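Local coordinates for molybdenum-binding-protein (Azotobacter vinelandii, PDB 1H9M) that binds molybdate inside the cell and probably serves in molybdenum homeostasis, storing or buffering the oxyanion as a trimer, at residues Ala98-Ala103 against Glu117-Leu122. Residues are numbered along the deposited sequence; the frame is centred on the assembly and turned at random.
Sequences AEVTLA and EAVAEL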
ATOM      1  N   ALA A  98      -6.042  15.218   4.507  1.00 17.64           N
ATOM      2  CA  ALA A  98      -5.440  16.418   4.000  1.00 19.50           C
ATOM      3  C   ALA A  98      -4.292  16.079   3.039  1.00 18.79           C
ATOM      4  O   ALA A  98      -3.581  15.111   3.308  1.00 20.07           O
ATOM      5  CB  ALA A  98      -4.761  17.273   5.098  1.00 19.74           C
ATOM      6  N   GLU A  99      -4.150  16.829   1.956  1.00 17.65           N
ATOM      7  CA  GLU A  99      -3.110  16.545   0.959  1.00 21.28           C
ATOM      8  C   GLU A  99      -1.956  17.495   1.250  1.00 20.62           C
ATOM      9  O   GLU A  99      -2.155  18.726   1.274  1.00 22.15           O
ATOM     10  CB  GLU A  99      -3.670  16.754  -0.455  1.00 24.12           C
ATOM     11  CG  GLU A  99      -2.738  16.492  -1.621  1.00 31.45           C
ATOM     12  CD  GLU A  99      -3.445  16.596  -2.976  1.00 30.15           C
ATOM     13  OE1 GLU A  99      -4.616  17.033  -3.001  1.00 49.02           O
ATOM     14  OE2 GLU A  99      -2.884  16.257  -4.035  1.00 39.94           O
ATOM     15  N   VAL A 100      -0.825  16.954   1.584  1.00 16.04           N
ATOM     16  CA  VAL A 100       0.355  17.771   1.937  1.00 16.59           C
ATOM     17  C   VAL A 100       1.380  17.677   0.828  1.00 19.38           C
ATOM     18  O   VAL A 100       1.837  16.563   0.520  1.00 20.02           O
ATOM     19  CB  VAL A 100       0.954  17.292   3.249  1.00 16.25           C
ATOM     20  CG1 VAL A 100       2.195  18.125   3.652  1.00 21.21           C
ATOM     21  CG2 VAL A 100      -0.025  17.361   4.412  1.00 19.65           C
ATOM     22  N   THR A 101       1.835  18.815   0.262  1.00 16.72           N
ATOM     23  CA  THR A 101       2.941  18.705  -0.716  1.00 17.89           C
ATOM     24  C   THR A 101       4.219  19.285  -0.088  1.00 21.55           C
ATOM     25  O   THR A 101       4.144  20.335   0.560  1.00 22.91           O
ATOM     26  CB  THR A 101       2.562  19.510  -1.960  1.00 26.32           C
ATOM     27  OG1 THR A 101       1.401  18.946  -2.614  1.00 25.92           O
ATOM     28  CG2 THR A 101       3.665  19.578  -3.013  1.00 31.20           C
ATOM     29  N   LEU A 102       5.335  18.563  -0.242  1.00 20.95           N
ATOM     30  CA  LEU A 102       6.631  19.066   0.259  1.00 23.23           C
ATOM     31  C   LEU A 102       7.493  19.407  -0.970  1.00 29.09           C
ATOM     32  O   LEU A 102       7.392  18.815  -2.034  1.00 28.52           O
ATOM     33  CB  LEU A 102       7.443  17.999   0.983  1.00 27.06           C
ATOM     34  CG  LEU A 102       6.822  17.162   2.079  1.00 27.36           C
ATOM     35  CD1 LEU A 102       7.872  16.251   2.723  1.00 27.03           C
ATOM     36  CD2 LEU A 102       6.155  17.972   3.183  1.00 28.15           C
ATOM     37  N   ALA A 103       8.357  20.403  -0.777  1.00 26.31           N
ATOM     38  CA  ALA A 103       9.352  20.792  -1.771  1.00 31.34           C
ATOM     39  C   ALA A 103      10.667  20.164  -1.299  1.00 27.27           C
ATOM     40  O   ALA A 103      11.121  20.350  -0.167  1.00 29.05           O
ATOM     41  CB  ALA A 103       9.433  22.319  -1.832  1.00 32.42           C
ATOM     42  N   GLU A 117      -5.803  14.586  11.565  1.00 26.21           N
ATOM     43  CA  GLU A 117      -5.192  14.559  12.903  1.00 29.89           C
ATOM     44  C   GLU A 117      -3.675  14.507  12.858  1.00 33.24           C
ATOM     45  O   GLU A 117      -2.998  15.146  13.684  1.00 32.79           O
ATOM     46  CB  GLU A 117      -5.741  13.400  13.729  1.00 35.24           C
ATOM     47  N   ALA A 118      -3.078  13.846  11.838  1.00 25.67           N
ATOM     48  CA  ALA A 118      -1.637  13.846  11.697  1.00 26.05           C
ATOM     49  C   ALA A 118      -1.111  15.260  11.445  1.00 24.09           C
ATOM     50  O   ALA A 118      -0.011  15.620  11.879  1.00 25.35           O
ATOM     51  CB  ALA A 118      -1.215  12.869  10.566  1.00 22.00           C
ATOM     52  N   VAL A 119      -1.814  16.067  10.632  1.00 23.29           N
ATOM     53  CA  VAL A 119      -1.390  17.407  10.308  1.00 25.23           C
ATOM     54  C   VAL A 119      -1.280  18.230  11.609  1.00 31.05           C
ATOM     55  O   VAL A 119      -0.253  18.878  11.814  1.00 30.75           O
ATOM     56  CB  VAL A 119      -2.318  18.150   9.312  1.00 25.68           C
ATOM     57  CG1 VAL A 119      -1.926  19.624   9.221  1.00 27.16           C
ATOM     58  CG2 VAL A 119      -2.167  17.499   7.944  1.00 29.89           C
ATOM     59  N   ALA A 120      -2.281  18.093  12.468  1.00 31.81           N
ATOM     60  CA  ALA A 120      -2.286  18.840  13.733  1.00 35.34           C
ATOM     61  C   ALA A 120      -1.132  18.371  14.621  1.00 37.76           C
ATOM     62  O   ALA A 120      -0.268  19.143  15.027  1.00 37.26           O
ATOM     63  CB  ALA A 120      -3.588  18.624  14.483  1.00 32.35           C
ATOM     64  N   GLU A 121      -1.068  17.068  14.853  1.00 36.25           N
ATOM     65  CA  GLU A 121      -0.061  16.456  15.703  1.00 37.68           C
ATOM     66  C   GLU A 121       1.370  16.673  15.273  1.00 37.29           C
ATOM     67  O   GLU A 121       2.251  16.849  16.151  1.00 35.80           O
ATOM     68  CB  GLU A 121      -0.405  14.969  15.854  1.00 39.95           C
ATOM     69  N   LEU A 122       1.702  16.705  13.976  1.00 31.81           N
ATOM     70  CA  LEU A 122       3.073  16.935  13.559  1.00 31.12           C
ATOM     71  C   LEU A 122       3.349  18.451  13.465  1.00 31.94           C
ATOM     72  O   LEU A 122       4.451  18.769  13.044  1.00 34.28           O
ATOM     73  CB  LEU A 122       3.428  16.240  12.243  1.00 34.20           C
ATOM     74  CG  LEU A 122       3.296  14.708  12.160  1.00 36.56           C
ATOM     75  CD1 LEU A 122       3.879  14.216  10.831  1.00 28.59           C
ATOM     76  CD2 LEU A 122       3.975  14.002  13.313  1.00 37.75           C
TER
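Val119 meets Ala98 and Val100 where the short helix 116-121 of a TOBE domain, a member of the OB-fold clan, lies beside strand 97-104 of its antiparallel sheet. The example illustrates how one methyl can span two alternate residues of a β-strand, whose side chains emerge on the same face. The bond from CA to CB of Val119 points toward the strand, yet CB remains 4.9 Å from Ala98 CB, leaving the contact to its branches. CG1, anti to the backbone N (chi1 170°), stays 5.5 Å from Ala98 CB. CG2, anti to the carbonyl carbon, extends to the strand and does all the touching: it sits 3.9 Å from Ala98 CB and 4.1 Å from Val100 CG2. With chi1 of Val100 at 180°, its CG2 is the methyl nearer the helix, while CG1 is held back, and the two valine side chains pass each other in opposite directions. The contact is small and wholly apolar, with no hydrogen bond between strand and helix. Val119 also packs on Val114 of strand 109-115, and Val100 on Leu69, so hydrophobic contacts continue around the pair. The neighbouring helix residue, Ala118, lines a molybdate pocket, and its backbone N-H is hydrogen-bonded to Thr115 OG1; the valine contact lies next to this site, the Ala98 side chain being about 8 Å from a bound molybdate. The angle at Val119 CG2 between Ala98 CB and Val100 CG2 is about 74°; Ala98 CB lies 4.8 Å from Val100 CG2, and Val119 CG2 touches both.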